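Local coordinates for uncharacterized protein (Bacteroides ovatus, PDB 4DQA) that is of unknown function but probably binds carbohydrate, joining an E-set-like N-terminal domain to a concanavalin A-like lectin/glucanase domain, at residues S162-A167 / R287-A292; L312-K317 / I329-G334. One frame throughout, in Å; residues are numbered along the deposited sequence.

Contact 1. Residues S162-A167 / R287-A292; sequences SFTYEA and RVWSVA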
ATOM      1  N   SER A 162      12.469  10.350  16.542  1.00 24.01           N
ATOM      2  CA  SER A 162      11.153  10.293  15.922  1.00 22.45           C
ATOM      3  C   SER A 162      10.908   8.867  15.445  1.00 21.87           C
ATOM      4  O   SER A 162      11.835   8.174  15.018  1.00 23.37           O
ATOM      5  CB  SER A 162      11.061  11.251  14.755  1.00 19.49           C
ATOM      6  OG  SER A 162      11.267  12.579  15.231  1.00 24.18           O
ATOM      7  N   PHE A 163       9.675   8.399  15.555  1.00 18.57           N
ATOM      8  CA  PHE A 163       9.400   7.031  15.147  1.00 18.69           C
ATOM      9  C   PHE A 163       7.924   6.817  14.895  1.00 16.07           C
ATOM     10  O   PHE A 163       7.083   7.666  15.217  1.00 18.00           O
ATOM     11  CB  PHE A 163       9.892   6.052  16.214  1.00 19.39           C
ATOM     12  CG  PHE A 163       9.051   6.054  17.446  1.00 20.09           C
ATOM     13  CD1 PHE A 163       9.273   6.991  18.431  1.00 22.50           C
ATOM     14  CD2 PHE A 163       8.009   5.152  17.593  1.00 21.15           C
ATOM     15  CE1 PHE A 163       8.483   7.038  19.570  1.00 24.81           C
ATOM     16  CE2 PHE A 163       7.209   5.189  18.741  1.00 23.93           C
ATOM     17  CZ  PHE A 163       7.454   6.143  19.715  1.00 22.33           C
ATOM     18  N   THR A 164       7.650   5.661  14.303  1.00 15.53           N
ATOM     19  CA  THR A 164       6.291   5.196  14.023  1.00 15.51           C
ATOM     20  C   THR A 164       6.205   3.711  14.261  1.00 14.89           C
ATOM     21  O   THR A 164       7.083   2.946  13.838  1.00 15.57           O
ATOM     22  CB  THR A 164       5.911   5.460  12.555  1.00 14.62           C
ATOM     23  OG1 THR A 164       6.046   6.847  12.269  1.00 18.36           O
ATOM     24  CG2 THR A 164       4.476   5.037  12.272  1.00 16.69           C
ATOM     25  N   TYR A 165       5.136   3.294  14.933  1.00 15.18           N
ATOM     26  CA  TYR A 165       4.717   1.896  14.941  1.00 13.86           C
ATOM     27  C   TYR A 165       3.428   1.865  14.146  1.00 14.31           C
ATOM     28  O   TYR A 165       2.568   2.717  14.362  1.00 15.67           O
ATOM     29  CB  TYR A 165       4.330   1.403  16.337  1.00 14.36           C
ATOM     30  CG  TYR A 165       5.390   1.321  17.416  1.00 14.34           C
ATOM     31  CD1 TYR A 165       6.745   1.454  17.145  1.00 15.89           C
ATOM     32  CD2 TYR A 165       5.005   1.082  18.744  1.00 15.42           C
ATOM     33  CE1 TYR A 165       7.693   1.348  18.156  1.00 16.68           C
ATOM     34  CE2 TYR A 165       5.945   0.985  19.762  1.00 14.86           C
ATOM     35  CZ  TYR A 165       7.285   1.102  19.467  1.00 16.13           C
ATOM     36  OH  TYR A 165       8.233   1.006  20.471  1.00 17.80           O
ATOM     37  N   GLU A 166       3.244   0.879  13.286  1.00 15.01           N
ATOM     38  CA  GLU A 166       1.943   0.727  12.622  1.00 12.66           C
ATOM     39  C   GLU A 166       1.664  -0.725  12.303  1.00 12.46           C
ATOM     40  O   GLU A 166       2.578  -1.536  12.180  1.00 12.11           O
ATOM     41  CB  GLU A 166       1.772   1.584  11.371  1.00 15.16           C
ATOM     42  CG  GLU A 166       2.771   1.287  10.292  1.00 16.17           C
ATOM     43  CD  GLU A 166       2.534   2.068   9.006  1.00 16.99           C
ATOM     44  OE1 GLU A 166       1.370   2.396   8.715  1.00 15.23           O
ATOM     45  OE2 GLU A 166       3.511   2.313   8.247  1.00 15.70           O
ATOM     46  N   ALA A 167       0.385  -1.054  12.216  1.00 12.99           N
ATOM     47  CA  ALA A 167      -0.048  -2.408  11.856  1.00 11.51           C
ATOM     48  C   ALA A 167      -1.502  -2.398  11.464  1.00 11.42           C
ATOM     49  O   ALA A 167      -2.291  -1.555  11.926  1.00 12.51           O
ATOM     50  CB  ALA A 167       0.119  -3.343  13.016  1.00 12.89           C
ATOM     51  N   ARG A 287       4.899  -2.598  10.940  1.00 11.69           N
ATOM     52  CA  ARG A 287       6.083  -1.800  10.610  1.00 12.09           C
ATOM     53  C   ARG A 287       6.569  -0.965  11.753  1.00 14.42           C
ATOM     54  O   ARG A 287       5.783  -0.459  12.544  1.00 13.64           O
ATOM     55  CB  ARG A 287       5.804  -0.863   9.434  1.00 14.10           C
ATOM     56  CG  ARG A 287       5.095  -1.534   8.263  1.00 14.37           C
ATOM     57  CD  ARG A 287       4.788  -0.515   7.167  1.00 14.61           C
ATOM     58  NE  ARG A 287       3.863  -1.099   6.193  1.00 13.87           N
ATOM     59  CZ  ARG A 287       2.885  -0.448   5.597  1.00 14.93           C
ATOM     60  NH1 ARG A 287       2.683   0.842   5.834  1.00 14.50           N
ATOM     61  NH2 ARG A 287       2.106  -1.083   4.736  1.00 15.17           N
ATOM     62  N   VAL A 288       7.880  -0.740  11.778  1.00 13.17           N
ATOM     63  CA  VAL A 288       8.472   0.269  12.651  1.00 14.20           C
ATOM     64  C   VAL A 288       9.307   1.170  11.762  1.00 14.07           C
ATOM     65  O   VAL A 288      10.076   0.677  10.934  1.00 14.45           O
ATOM     66  CB  VAL A 288       9.390  -0.328  13.704  1.00 12.62           C
ATOM     67  CG1 VAL A 288      10.031   0.790  14.539  1.00 15.02           C
ATOM     68  CG2 VAL A 288       8.629  -1.259  14.627  1.00 14.64           C
ATOM     69  N   TRP A 289       9.147   2.480  11.926  1.00 14.41           N
ATOM     70  CA  TRP A 289       9.921   3.457  11.171  1.00 14.54           C
ATOM     71  C   TRP A 289      10.726   4.303  12.128  1.00 16.68           C
ATOM     72  O   TRP A 289      10.290   4.586  13.246  1.00 16.87           O
ATOM     73  CB  TRP A 289       8.998   4.417  10.411  1.00 15.91           C
ATOM     74  CG  TRP A 289       8.051   3.814   9.443  1.00 14.30           C
ATOM     75  CD1 TRP A 289       6.857   3.204   9.726  1.00 16.70           C
ATOM     76  CD2 TRP A 289       8.170   3.815   8.008  1.00 13.62           C
ATOM     77  NE1 TRP A 289       6.244   2.805   8.562  1.00 15.20           N
ATOM     78  CE2 TRP A 289       7.027   3.184   7.496  1.00 13.08           C
ATOM     79  CE3 TRP A 289       9.145   4.277   7.110  1.00 16.83           C
ATOM     80  CZ2 TRP A 289       6.820   2.997   6.129  1.00 14.46           C
ATOM     81  CZ3 TRP A 289       8.940   4.086   5.747  1.00 16.39           C
ATOM     82  CH2 TRP A 289       7.788   3.451   5.275  1.00 13.98           C
ATOM     83  N   SER A 290      11.877   4.781  11.652  1.00 16.76           N
ATOM     84  CA  SER A 290      12.694   5.726  12.402  1.00 20.45           C
ATOM     85  C   SER A 290      12.394   7.197  12.051  1.00 20.41           C
ATOM     86  O   SER A 290      13.252   8.085  12.211  1.00 22.26           O
ATOM     87  CB  SER A 290      14.167   5.419  12.146  1.00 20.27           C
ATOM     88  OG  SER A 290      14.452   5.503  10.762  1.00 22.47           O
ATOM     89  N   VAL A 291      11.179   7.442  11.560  1.00 19.48           N
ATOM     90  CA  VAL A 291      10.642   8.776  11.352  1.00 19.34           C
ATOM     91  C   VAL A 291       9.198   8.796  11.818  1.00 18.90           C
ATOM     92  O   VAL A 291       8.587   7.722  11.986  1.00 17.88           O
ATOM     93  CB  VAL A 291      10.666   9.165   9.862  1.00 24.15           C
ATOM     94  CG1 VAL A 291      12.098   9.171   9.364  1.00 24.85           C
ATOM     95  CG2 VAL A 291       9.793   8.227   9.018  1.00 24.21           C
ATOM     96  N   ALA A 292       8.661   9.993  12.037  1.00 22.20           N
ATOM     97  CA  ALA A 292       7.241  10.149  12.292  1.00 21.89           C
ATOM     98  C   ALA A 292       6.546  10.219  10.934  1.00 21.25           C
ATOM     99  O   ALA A 292       6.691  11.201  10.199  1.00 22.97           O
ATOM    100  CB  ALA A 292       6.957  11.424  13.106  1.00 22.99           C
TER
HETATM  101  O   HOH W   1       0.731   3.208   6.160  1.00 15.45           O
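Two antiparallel neighbours in the large sheet of the concanavalin A-like jelly roll meet where Thr164, Tyr165 and Glu166 pair with Trp289, Val288 and Arg287, a worked example of how one sheet carries different chemistry on its two faces. Thr164 with Trp289 and Glu166 with Arg287 are hydrogen-bonded pairs, each closed by two backbone bonds; Tyr165 with Val288 is the non-hydrogen-bonded pair between them. On the polar face, the carboxylate of Glu166 reaches across the strand boundary. Its CG stands between the backbone N and the carbonyl carbon (chi1 61°), and the chain then runs extended. OE2 accepts the indole N-H of Trp289, NE1 to OE2 being 2.8 Å, on its anti side and 20° out of the carboxylate plane. The same oxygen forms a salt bridge with Arg287, whose NH1 lies 2.9 Å from Glu166 OE2; the hydrogen bond within it is weak, and the carboxylate and guanidinium planes are almost perpendicular (86°). A water lies 2.8 Å from Glu166 OE1 in hydrogen-bonding contact, while Arg287 NH2 turns to Glu285 and the Asn301 carbonyl. Beyond the regular ladder, Thr164 OG1 donates to Val291 O at 2.7 Å, in the carbonyl plane and on a lone pair, tying the departing chain to the strand; the threonine CB packs 3.7 Å from Trp289 CD1. The other face is mainly aromatic and aliphatic: Tyr165 CD1 lies 4.2 Å from Val288 CG2, Phe163 CE2 sits over one face of the Tyr165 ring, offset toward its rim, and Tyr165 OH bonds to Met187 O. Strand 223-231 pairs with strand 163-171 on its other edge, and strand 312-316 does the same for strand 282-289, placing this pair in the sheet's interior.

Contact 2. Residues L312-K317 / I329-G334; sequences LALYYK and IKDATG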
ATOM      1  N   LEU A 312      12.517   2.716   7.091  1.00 15.71           N
ATOM      2  CA  LEU A 312      11.747   1.553   7.482  1.00 14.04           C
ATOM      3  C   LEU A 312      12.685   0.591   8.208  1.00 15.21           C
ATOM      4  O   LEU A 312      13.587   0.010   7.597  1.00 16.14           O
ATOM      5  CB  LEU A 312      11.144   0.903   6.268  1.00 13.93           C
ATOM      6  CG  LEU A 312      10.228  -0.278   6.476  1.00 12.26           C
ATOM      7  CD1 LEU A 312       9.007   0.054   7.369  1.00 13.58           C
ATOM      8  CD2 LEU A 312       9.763  -0.806   5.111  1.00 13.92           C
ATOM      9  N   ALA A 313      12.511   0.499   9.520  1.00 13.94           N
ATOM     10  CA  ALA A 313      13.416  -0.280  10.367  1.00 14.11           C
ATOM     11  C   ALA A 313      13.007  -1.738  10.525  1.00 14.09           C
ATOM     12  O   ALA A 313      13.825  -2.598  10.860  1.00 14.83           O
ATOM     13  CB  ALA A 313      13.554   0.385  11.752  1.00 14.33           C
ATOM     14  N   LEU A 314      11.724  -2.024  10.305  1.00 13.72           N
ATOM     15  CA  LEU A 314      11.188  -3.364  10.482  0.50 12.92           C
ATOM     16  C   LEU A 314       9.916  -3.463   9.671  1.00 12.92           C
ATOM     17  O   LEU A 314       9.103  -2.536   9.683  1.00 13.19           O
ATOM     18  CB  LEU A 314      10.851  -3.604  11.948  0.50 13.73           C
ATOM     19  CG  LEU A 314      10.277  -4.992  12.234  0.50 14.76           C
ATOM     20  CD1 LEU A 314      11.400  -6.004  12.091  0.50 16.48           C
ATOM     21  CD2 LEU A 314       9.614  -5.073  13.595  0.50 15.89           C
ATOM     22  N   TYR A 315       9.730  -4.574   8.973  1.00 11.85           N
ATOM     23  CA  TYR A 315       8.513  -4.786   8.173  1.00 11.56           C
ATOM     24  C   TYR A 315       8.162  -6.244   8.119  1.00 12.55           C
ATOM     25  O   TYR A 315       8.886  -7.036   7.523  1.00 13.14           O
ATOM     26  CB  TYR A 315       8.774  -4.265   6.760  1.00 12.87           C
ATOM     27  CG  TYR A 315       7.580  -4.188   5.815  1.00 12.74           C
ATOM     28  CD1 TYR A 315       6.264  -4.307   6.255  1.00 11.92           C
ATOM     29  CD2 TYR A 315       7.808  -3.970   4.472  1.00 12.83           C
ATOM     30  CE1 TYR A 315       5.189  -4.205   5.349  1.00 11.34           C
ATOM     31  CE2 TYR A 315       6.769  -3.885   3.576  1.00 12.68           C
ATOM     32  CZ  TYR A 315       5.464  -3.955   4.019  1.00 13.13           C
ATOM     33  OH  TYR A 315       4.465  -3.860   3.082  1.00 14.04           O
ATOM     34  N   TYR A 316       7.029  -6.611   8.712  1.00 10.82           N
ATOM     35  CA  TYR A 316       6.482  -7.934   8.542  1.00 12.13           C
ATOM     36  C   TYR A 316       5.131  -7.830   7.859  1.00 11.50           C
ATOM     37  O   TYR A 316       4.153  -7.358   8.459  1.00 11.87           O
ATOM     38  CB  TYR A 316       6.302  -8.638   9.896  1.00 12.70           C
ATOM     39  CG  TYR A 316       7.593  -9.101  10.536  1.00 11.74           C
ATOM     40  CD1 TYR A 316       8.342 -10.122   9.957  1.00 12.49           C
ATOM     41  CD2 TYR A 316       8.085  -8.502  11.689  1.00 13.27           C
ATOM     42  CE1 TYR A 316       9.529 -10.546  10.532  1.00 11.88           C
ATOM     43  CE2 TYR A 316       9.253  -8.925  12.281  1.00 13.46           C
ATOM     44  CZ  TYR A 316       9.995  -9.943  11.686  1.00 13.57           C
ATOM     45  OH  TYR A 316      11.172 -10.380  12.246  1.00 14.00           O
ATOM     46  N   LYS A 317       5.051  -8.313   6.625  1.00 10.08           N
ATOM     47  CA  LYS A 317       3.771  -8.349   5.920  1.00 10.15           C
ATOM     48  C   LYS A 317       2.832  -9.374   6.554  1.00 10.70           C
ATOM     49  O   LYS A 317       1.634  -9.136   6.667  1.00 10.90           O
ATOM     50  CB  LYS A 317       3.973  -8.676   4.436  1.00 12.67           C
ATOM     51  CG  LYS A 317       4.800  -7.610   3.736  1.00 13.19           C
ATOM     52  CD  LYS A 317       4.936  -7.806   2.210  1.00 13.13           C
ATOM     53  CE  LYS A 317       3.614  -7.597   1.467  1.00 12.36           C
ATOM     54  NZ  LYS A 317       3.093  -6.186   1.606  1.00 14.18           N
ATOM     55  N   ILE A 329      11.968 -15.535  12.136  1.00 12.60           N
ATOM     56  CA  ILE A 329      11.148 -14.988  11.051  1.00 11.95           C
ATOM     57  C   ILE A 329      11.901 -13.757  10.524  1.00 13.34           C
ATOM     58  O   ILE A 329      12.142 -12.774  11.268  1.00 13.16           O
ATOM     59  CB  ILE A 329       9.682 -14.682  11.448  1.00 11.87           C
ATOM     60  CG1 ILE A 329       8.912 -14.133  10.253  1.00 12.28           C
ATOM     61  CG2 ILE A 329       9.592 -13.743  12.655  1.00 13.83           C
ATOM     62  CD1 ILE A 329       7.385 -14.021  10.510  1.00 15.63           C
ATOM     63  N   LYS A 330      12.304 -13.828   9.256  1.00 13.82           N
ATOM     64  CA  LYS A 330      13.106 -12.779   8.646  0.50 12.43           C
ATOM     65  C   LYS A 330      12.193 -11.717   8.068  1.00 12.46           C
ATOM     66  O   LYS A 330      11.300 -12.023   7.299  1.00 13.50           O
ATOM     67  CB  LYS A 330      13.971 -13.372   7.541  0.50 14.40           C
ATOM     68  CG  LYS A 330      14.790 -14.550   8.019  0.50 18.12           C
ATOM     69  CD  LYS A 330      15.663 -15.129   6.907  0.50 25.23           C
ATOM     70  CE  LYS A 330      16.652 -14.110   6.369  0.50 28.47           C
ATOM     71  NZ  LYS A 330      17.778 -13.864   7.312  0.50 32.42           N
ATOM     72  N   ASP A 331      12.426 -10.464   8.451  1.00 12.97           N
ATOM     73  CA  ASP A 331      11.540  -9.415   7.984  1.00 11.35           C
ATOM     74  C   ASP A 331      11.810  -9.066   6.520  1.00 12.50           C
ATOM     75  O   ASP A 331      12.796  -9.521   5.898  1.00 14.47           O
ATOM     76  CB  ASP A 331      11.629  -8.191   8.896  1.00 13.00           C
ATOM     77  CG  ASP A 331      12.615  -7.181   8.408  1.00 16.59           C
ATOM     78  OD1 ASP A 331      13.781  -7.572   8.137  1.00 15.29           O
ATOM     79  OD2 ASP A 331      12.239  -5.980   8.293  1.00 13.43           O
ATOM     80  N   ALA A 332      10.899  -8.270   5.974  1.00 12.45           N
ATOM     81  CA  ALA A 332      10.897  -7.897   4.557  1.00 11.94           C
ATOM     82  C   ALA A 332      11.999  -6.938   4.163  1.00 13.10           C
ATOM     83  O   ALA A 332      12.426  -6.965   3.014  1.00 15.36           O
ATOM     84  CB  ALA A 332       9.557  -7.324   4.199  1.00 13.95           C
ATOM     85  N   THR A 333      12.489  -6.129   5.101  1.00 13.60           N
ATOM     86  CA  THR A 333      13.617  -5.242   4.790  1.00 11.55           C
ATOM     87  C   THR A 333      14.928  -5.991   4.629  1.00 13.10           C
ATOM     88  O   THR A 333      15.897  -5.468   4.094  1.00 16.44           O
ATOM     89  CB  THR A 333      13.857  -4.149   5.835  1.00 13.42           C
ATOM     90  OG1 THR A 333      14.326  -4.729   7.065  1.00 15.20           O
ATOM     91  CG2 THR A 333      12.597  -3.295   6.081  1.00 14.38           C
ATOM     92  N   GLY A 334      14.972  -7.217   5.141  1.00 15.01           N
ATOM     93  CA  GLY A 334      16.242  -7.929   5.195  1.00 16.61           C
ATOM     94  C   GLY A 334      17.127  -7.502   6.352  1.00 14.53           C
ATOM     95  O   GLY A 334      18.274  -7.954   6.448  1.00 15.82           O
TER
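A single carboxylate oxygen, Asp331 OD2, takes the place of a backbone acceptor for Tyr315 of strand 312-316. Tyr315 N donates to the anti lone pair of Asp331 OD2 at 3.0 Å, while Thr333 OG1 donates to the syn lone pair of the same oxygen, 2.7 Å away; Thr333 N adds a weak bond. OD1 of the aspartate accepts from Ile336 N, so both oxygens are engaged in this buried setting, which would probably favour the ionised form. Next to this grip Ala332 N donates to Tyr315 O at 2.8 Å. The Tyr316 ring lies against Ile329 and Asp331. It receives Asp331 CB over one face in a CH-pi contact, 3.8 Å from CB to the ring centroid and offset toward the rim. The phenol OH donates to Ile329 O across 2.8 Å, and Ile329 CG1 packs 3.7 Å from Tyr316 CE1. Farther along, Thr333 CG2 lies 3.9 Å from Leu312 CG. A classic beta bulge sets Ala313 and Leu314 opposite the single residue Val288 of strand 282-289. The bonds from Tyr315 N to Asp331 OD2 and from Ala332 N to Tyr315 O join strand 312-316 of one sheet to the chain leaving strand 328-330 of another. That chain folds at once into a type I beta turn from Asp331 to Gly334, within which the weak bond from Thr333 N to the aspartate side chain is typical of an Asx turn.

Both segments of contact 1 precede those of contact 2 in the chain, and the two centres lie about 13 Å apart. Strand 282-289 belongs to contact 1 and borders strand 312-316 of contact 2 in one antiparallel sheet: Val288 O and Ala313 N are 2.8 Å apart, with Val288 N close to Leu314 O as a second probable hydrogen bond. Side chains continue the seam, Trp289 packing on Leu312 and Arg287 on Tyr315. Contact 2 then leads out of this sheet to strand 328-330 in a second one. The two contacts thus form a continuous path from the sheet's interior to the second sheet of the lectin-like domain.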